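Local coordinates for protein-glutamine gamma-glutamyltransferase (PDB 1G0D) that probably catalyses the calcium-dependent joining of glutamine side chains in proteins to primary amines, including the lysines of other proteins, so cross-linking them, at residues Asn102-His107 with Met204-Arg209; Leu60-Arg65 with Gly106-Ala111. One frame throughout, in Å; residues are numbered along the deposited sequence.

Contact 1 (Asn102-His107 with Met204-Arg209); sequences NAVIGH and MDIEHR
Arg209, at the C-terminal side of helix 202-208, meets Val104 and Ile105 where the chain enters strand 106-115, and its side chain passes from apolar packing at its base to paired charge at its tip. Arg209 CB lies 3.7 Å from Val104 CG1, the two side chains crossing obliquely. CG stands anti to the carbonyl carbon (chi1 -76°), and from there the chain runs extended to NE. Arg209 CD passes 4.1 Å from the carbonyl O of Ile105, a loose approach. Beyond it the guanidinium turns back to its own helix: Arg209 NH2 donates to Asp205 OD2 at 3.0 Å in a salt bridge, meeting that oxygen nearly along its C-O axis, while NE adds a weak bond to the same atom. NH2 also pairs with Asp193 of helix 184-193, so one nitrogen serves two carboxylates. A leucine in its place would probably leave Asp205 OD2 and Asp193 OD2 without the cation they share.

Val104 supplies the other half of the contact. Val104 CG1, anti to the backbone N (chi1 174°), rests against the helix, 3.1 Å from Ile206 O, and comes 4.1 Å from Ile206 CG2. The carbonyl it touches is already used by the backbone N-H of Arg209. Ile105 CG1 rests 3.3 Å from Arg209 O, and its side chain reaches on to Phe189.

In transglutaminases this is where the N-terminal beta-sandwich meets the helices of the catalytic core. No hydrogen bond joins the two segments; aliphatic carbons of Val104 and Ile105 packed against main-chain carbonyls and the base of Arg209 do so, which suggests that the contact depends mainly on fit of shape, while the guanidinium of Arg209 bridges Asp205 of its own helix and Asp193 of helix 184-193.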
loop_
_atom_site.group_PDB
_atom_site.type_symbol
_atom_site.label_atom_id
_atom_site.label_comp_id
_atom_site.label_asym_id
_atom_site.label_seq_id
_atom_site.Cartn_x
_atom_site.Cartn_y
_atom_site.Cartn_z
ATOM N N ASN A 102 22.900 -5.956 13.083
ATOM C CA ASN A 102 22.595 -4.534 13.004
ATOM C C ASN A 102 23.362 -3.945 11.827
ATOM O O ASN A 102 23.542 -2.736 11.725
ATOM C CB ASN A 102 22.950 -3.783 14.295
ATOM C CG ASN A 102 24.399 -3.926 14.680
ATOM O OD1 ASN A 102 25.141 -4.682 14.063
ATOM N ND2 ASN A 102 24.816 -3.201 15.719
ATOM N N ALA A 103 23.794 -4.808 10.916
ATOM C CA ALA A 103 24.530 -4.353 9.752
ATOM C C ALA A 103 23.755 -3.304 8.905
ATOM O O ALA A 103 22.520 -3.345 8.798
ATOM C CB ALA A 103 24.880 -5.542 8.919
ATOM N N VAL A 104 24.493 -2.363 8.308
ATOM C CA VAL A 104 23.920 -1.329 7.456
ATOM C C VAL A 104 23.541 -1.975 6.130
ATOM O O VAL A 104 24.365 -2.632 5.510
ATOM C CB VAL A 104 24.952 -0.211 7.160
ATOM C CG1 VAL A 104 24.387 0.746 6.165
ATOM C CG2 VAL A 104 25.286 0.544 8.418
ATOM N N ILE A 105 22.288 -1.828 5.699
ATOM C CA ILE A 105 21.897 -2.396 4.411
ATOM C C ILE A 105 22.520 -1.527 3.306
ATOM O O ILE A 105 22.743 -0.329 3.491
ATOM C CB ILE A 105 20.343 -2.472 4.259
ATOM C CG1 ILE A 105 19.727 -1.094 4.253
ATOM C CG2 ILE A 105 19.736 -3.192 5.449
ATOM C CD1 ILE A 105 18.326 -1.129 3.681
ATOM N N GLY A 106 22.830 -2.118 2.167
ATOM C CA GLY A 106 23.426 -1.309 1.130
ATOM C C GLY A 106 24.255 -2.114 0.179
ATOM O O GLY A 106 24.300 -3.344 0.272
ATOM N N HIS A 107 24.908 -1.424 -0.748
ATOM C CA HIS A 107 25.753 -2.085 -1.728
ATOM C C HIS A 107 27.187 -1.974 -1.282
ATOM O O HIS A 107 27.770 -0.913 -1.402
ATOM C CB HIS A 107 25.599 -1.413 -3.082
ATOM C CG HIS A 107 26.208 -2.181 -4.208
ATOM N ND1 HIS A 107 26.745 -1.571 -5.318
ATOM C CD2 HIS A 107 26.384 -3.510 -4.386
ATOM C CE1 HIS A 107 27.230 -2.490 -6.127
ATOM N NE2 HIS A 107 27.024 -3.674 -5.586
ATOM N N MET A 204 26.387 10.229 7.056
ATOM C CA MET A 204 25.511 10.071 8.202
ATOM C C MET A 204 24.295 9.248 7.774
ATOM O O MET A 204 23.870 8.359 8.490
ATOM C CB MET A 204 25.073 11.438 8.707
ATOM C CG MET A 204 24.397 11.476 10.063
ATOM S SD MET A 204 23.868 13.199 10.432
ATOM C CE MET A 204 22.641 12.908 11.715
ATOM N N ASP A 205 23.742 9.539 6.603
ATOM C CA ASP A 205 22.592 8.795 6.105
ATOM C C ASP A 205 22.936 7.310 5.980
ATOM O O ASP A 205 22.130 6.459 6.342
ATOM C CB ASP A 205 22.159 9.308 4.735
ATOM C CG ASP A 205 21.139 8.397 4.061
ATOM O OD1 ASP A 205 20.028 8.220 4.620
ATOM O OD2 ASP A 205 21.433 7.855 2.967
ATOM N N ILE A 206 24.121 6.988 5.459
ATOM C CA ILE A 206 24.491 5.584 5.322
ATOM C C ILE A 206 24.563 4.925 6.696
ATOM O O ILE A 206 24.101 3.789 6.915
ATOM C CB ILE A 206 25.846 5.423 4.569
ATOM C CG1 ILE A 206 25.624 5.650 3.074
ATOM C CG2 ILE A 206 26.403 4.011 4.722
ATOM C CD1 ILE A 206 26.885 5.561 2.228
ATOM N N GLU A 207 25.116 5.656 7.643
ATOM C CA GLU A 207 25.248 5.110 8.969
ATOM C C GLU A 207 23.892 4.835 9.613
ATOM O O GLU A 207 23.780 4.008 10.504
ATOM C CB GLU A 207 26.101 6.066 9.800
ATOM C CG GLU A 207 27.441 6.392 9.109
ATOM C CD GLU A 207 28.433 7.120 9.998
ATOM O OE1 GLU A 207 28.101 8.215 10.494
ATOM O OE2 GLU A 207 29.553 6.598 10.187
ATOM N N HIS A 208 22.844 5.496 9.134
ATOM C CA HIS A 208 21.512 5.316 9.706
ATOM C C HIS A 208 20.703 4.235 9.012
ATOM O O HIS A 208 19.595 3.901 9.449
ATOM C CB HIS A 208 20.744 6.625 9.600
ATOM C CG HIS A 208 21.121 7.628 10.635
ATOM N ND1 HIS A 208 22.366 8.219 10.684
ATOM C CD2 HIS A 208 20.442 8.099 11.704
ATOM C CE1 HIS A 208 22.437 9.009 11.739
ATOM N NE2 HIS A 208 21.281 8.955 12.373
ATOM N N ARG A 209 21.244 3.713 7.914
ATOM C CA ARG A 209 20.567 2.698 7.144
ATOM C C ARG A 209 20.479 1.310 7.808
ATOM O O ARG A 209 19.945 0.364 7.235
ATOM C CB ARG A 209 21.235 2.605 5.779
ATOM C CG ARG A 209 20.850 3.741 4.872
ATOM C CD ARG A 209 21.125 3.391 3.411
ATOM N NE ARG A 209 21.024 4.604 2.593
ATOM C CZ ARG A 209 21.340 4.702 1.305
ATOM N NH1 ARG A 209 21.791 3.664 0.631
ATOM N NH2 ARG A 209 21.206 5.859 0.695
#

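Contact 2 (Leu60-Arg65 with Gly106-Ala111); sequences LHLGKR and GHYRLA
Leu62 sits over one face of the Tyr108 ring in a CH-pi contact, its CG 3.7 Å from the ring centroid and 20° off the normal. Leu62 CD2 reaches past the ring to within 3.5 Å of His107 O, close to Gly106, where a CB would collide with it. Further along the same face of the sheet, Leu60 CD2 packs on Leu110 CD2.

Between these leucines, His61 and Arg109 form an antiparallel hydrogen-bonded pair: His61 N reaches Arg109 O at 3.0 Å, and Arg109 N returns to His61 O at 2.9 Å. Their side chains occupy the other face. The Arg109 chain is bent at chi2 (103°) and chi3 (45°), which place CD and NE; the guanidinium has His61 O over the centre of one face. Arg109 NH2 gives a weak bond of 2.7 Å to Gly63 O, and NH1 donates to a water that also accepts from Gly63 N at 3.1 Å. Ala111 CB meets the edge of the His61 ring, 3.9 Å from NE2.

A second shell steadies these groups: Asp66 bonds His61 ND1, and Tyr108 OH bonds the carbonyl of Val104. Strand 106-115 lies between 55-62 and 121-133, whose Phe130 ring meets Tyr108 at a shallow angle. Strand 68-72 flanks 55-62 on its other edge, and beyond the strand end Lys64 forms a salt bridge with Asp193 of helix 184-193.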
loop_
_atom_site.group_PDB
_atom_site.type_symbol
_atom_site.label_atom_id
_atom_site.label_comp_id
_atom_site.label_asym_id
_atom_site.label_seq_id
_atom_site.Cartn_x
_atom_site.Cartn_y
_atom_site.Cartn_z
ATOM N N LEU A 60 35.636 -3.691 4.135
ATOM C CA LEU A 60 34.413 -3.385 3.429
ATOM C C LEU A 60 34.241 -1.906 3.133
ATOM O O LEU A 60 34.626 -1.065 3.924
ATOM C CB LEU A 60 33.243 -3.850 4.276
ATOM C CG LEU A 60 33.038 -5.339 4.542
ATOM C CD1 LEU A 60 32.146 -5.503 5.738
ATOM C CD2 LEU A 60 32.387 -5.982 3.336
ATOM N N HIS A 61 33.642 -1.581 1.997
ATOM C CA HIS A 61 33.422 -0.176 1.632
ATOM C C HIS A 61 31.967 0.041 1.271
ATOM O O HIS A 61 31.376 -0.709 0.486
ATOM C CB HIS A 61 34.295 0.250 0.443
ATOM C CG HIS A 61 35.748 -0.045 0.629
ATOM N ND1 HIS A 61 36.618 0.850 1.217
ATOM C CD2 HIS A 61 36.472 -1.168 0.393
ATOM C CE1 HIS A 61 37.806 0.293 1.343
ATOM N NE2 HIS A 61 37.745 -0.933 0.849
ATOM N N LEU A 62 31.405 1.085 1.857
ATOM C CA LEU A 62 30.010 1.468 1.650
ATOM C C LEU A 62 29.952 2.939 1.192
ATOM O O LEU A 62 30.691 3.784 1.706
ATOM C CB LEU A 62 29.229 1.315 2.973
ATOM C CG LEU A 62 28.074 0.308 3.133
ATOM C CD1 LEU A 62 27.201 0.754 4.279
ATOM C CD2 LEU A 62 27.248 0.193 1.863
ATOM N N GLY A 63 29.089 3.248 0.230
ATOM C CA GLY A 63 28.972 4.626 -0.201
ATOM C C GLY A 63 29.750 4.894 -1.449
ATOM O O GLY A 63 30.830 4.323 -1.633
ATOM N N LYS A 64 29.197 5.773 -2.287
ATOM C CA LYS A 64 29.790 6.151 -3.584
ATOM C C LYS A 64 31.119 6.848 -3.433
ATOM O O LYS A 64 31.844 7.001 -4.399
ATOM C CB LYS A 64 28.848 7.062 -4.387
ATOM C CG LYS A 64 27.883 6.316 -5.339
ATOM C CD LYS A 64 26.938 5.332 -4.573
ATOM C CE LYS A 64 25.444 5.743 -4.579
ATOM N NZ LYS A 64 24.768 5.389 -3.276
ATOM N N ARG A 65 31.426 7.262 -2.214
ATOM C CA ARG A 65 32.675 7.933 -1.923
ATOM C C ARG A 65 33.253 7.371 -0.643
ATOM O O ARG A 65 33.849 8.096 0.132
ATOM C CB ARG A 65 32.430 9.425 -1.738
ATOM C CG ARG A 65 32.328 10.189 -3.035
ATOM C CD ARG A 65 31.875 11.613 -2.804
ATOM N NE ARG A 65 30.517 11.660 -2.280
ATOM C CZ ARG A 65 30.205 11.596 -0.984
ATOM N NH1 ARG A 65 28.927 11.652 -0.619
ATOM N NH2 ARG A 65 31.157 11.481 -0.051
ATOM N N GLY A 106 22.830 -2.118 2.167
ATOM C CA GLY A 106 23.426 -1.309 1.130
ATOM C C GLY A 106 24.255 -2.114 0.179
ATOM O O GLY A 106 24.300 -3.344 0.272
ATOM N N HIS A 107 24.908 -1.424 -0.748
ATOM C CA HIS A 107 25.753 -2.085 -1.728
ATOM C C HIS A 107 27.187 -1.974 -1.282
ATOM O O HIS A 107 27.770 -0.913 -1.402
ATOM C CB HIS A 107 25.599 -1.413 -3.082
ATOM C CG HIS A 107 26.208 -2.181 -4.208
ATOM N ND1 HIS A 107 26.745 -1.571 -5.318
ATOM C CD2 HIS A 107 26.384 -3.510 -4.386
ATOM C CE1 HIS A 107 27.230 -2.490 -6.127
ATOM N NE2 HIS A 107 27.024 -3.674 -5.586
ATOM N N TYR A 108 27.743 -3.072 -0.782
ATOM C CA TYR A 108 29.108 -3.102 -0.285
ATOM C C TYR A 108 30.079 -3.503 -1.366
ATOM O O TYR A 108 29.702 -4.171 -2.318
ATOM C CB TYR A 108 29.231 -4.129 0.836
ATOM C CG TYR A 108 28.574 -3.736 2.132
ATOM C CD1 TYR A 108 27.200 -3.932 2.322
ATOM C CD2 TYR A 108 29.318 -3.213 3.184
ATOM C CE1 TYR A 108 26.574 -3.626 3.537
ATOM C CE2 TYR A 108 28.705 -2.901 4.405
ATOM C CZ TYR A 108 27.323 -3.120 4.570
ATOM O OH TYR A 108 26.687 -2.863 5.769
ATOM N N ARG A 109 31.337 -3.105 -1.220
ATOM C CA ARG A 109 32.346 -3.510 -2.183
ATOM C C ARG A 109 33.403 -4.095 -1.298
ATOM O O ARG A 109 33.885 -3.428 -0.398
ATOM C CB ARG A 109 32.892 -2.326 -2.985
ATOM C CG ARG A 109 32.372 -2.283 -4.473
ATOM C CD ARG A 109 31.235 -1.233 -4.746
ATOM N NE ARG A 109 31.538 0.066 -4.124
ATOM C CZ ARG A 109 30.658 0.865 -3.508
ATOM N NH1 ARG A 109 29.373 0.527 -3.423
ATOM N NH2 ARG A 109 31.087 1.976 -2.907
ATOM N N LEU A 110 33.739 -5.359 -1.541
ATOM C CA LEU A 110 34.714 -6.088 -0.730
ATOM C C LEU A 110 36.129 -6.135 -1.244
ATOM O O LEU A 110 36.392 -6.632 -2.341
ATOM C CB LEU A 110 34.268 -7.542 -0.527
ATOM C CG LEU A 110 34.538 -8.284 0.798
ATOM C CD1 LEU A 110 35.198 -9.601 0.530
ATOM C CD2 LEU A 110 35.395 -7.483 1.691
ATOM N N ALA A 111 37.044 -5.678 -0.400
ATOM C CA ALA A 111 38.445 -5.687 -0.735
ATOM C C ALA A 111 39.217 -6.718 0.093
ATOM O O ALA A 111 39.429 -6.512 1.287
ATOM C CB ALA A 111 39.026 -4.315 -0.512
HETATM O O HOH W 1 27.094 2.302 -1.905
#

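How the contacts relate
Both contacts are largely buried with an exposed fringe, and both use strand 106-115, contact 1 at its entrance and contact 2 along its first residues. Contact 2 is the more extensive, burying 516 Å² against 223 Å², and lies within one sheet, so backbone hydrogen bonds set its register. Contact 1 joins the residues leading into that sheet's middle strand to a helix and relies on packing alone. They meet chiefly around Leu62 and Gly63: Leu62 CD1 lies 3.4 Å from both Val104 CG1 and Ile206 CG2, so apolar packing continues from sheet to helix. Asp193 links their charged margins too, pairing with Arg209 in one contact and Lys64 in the other.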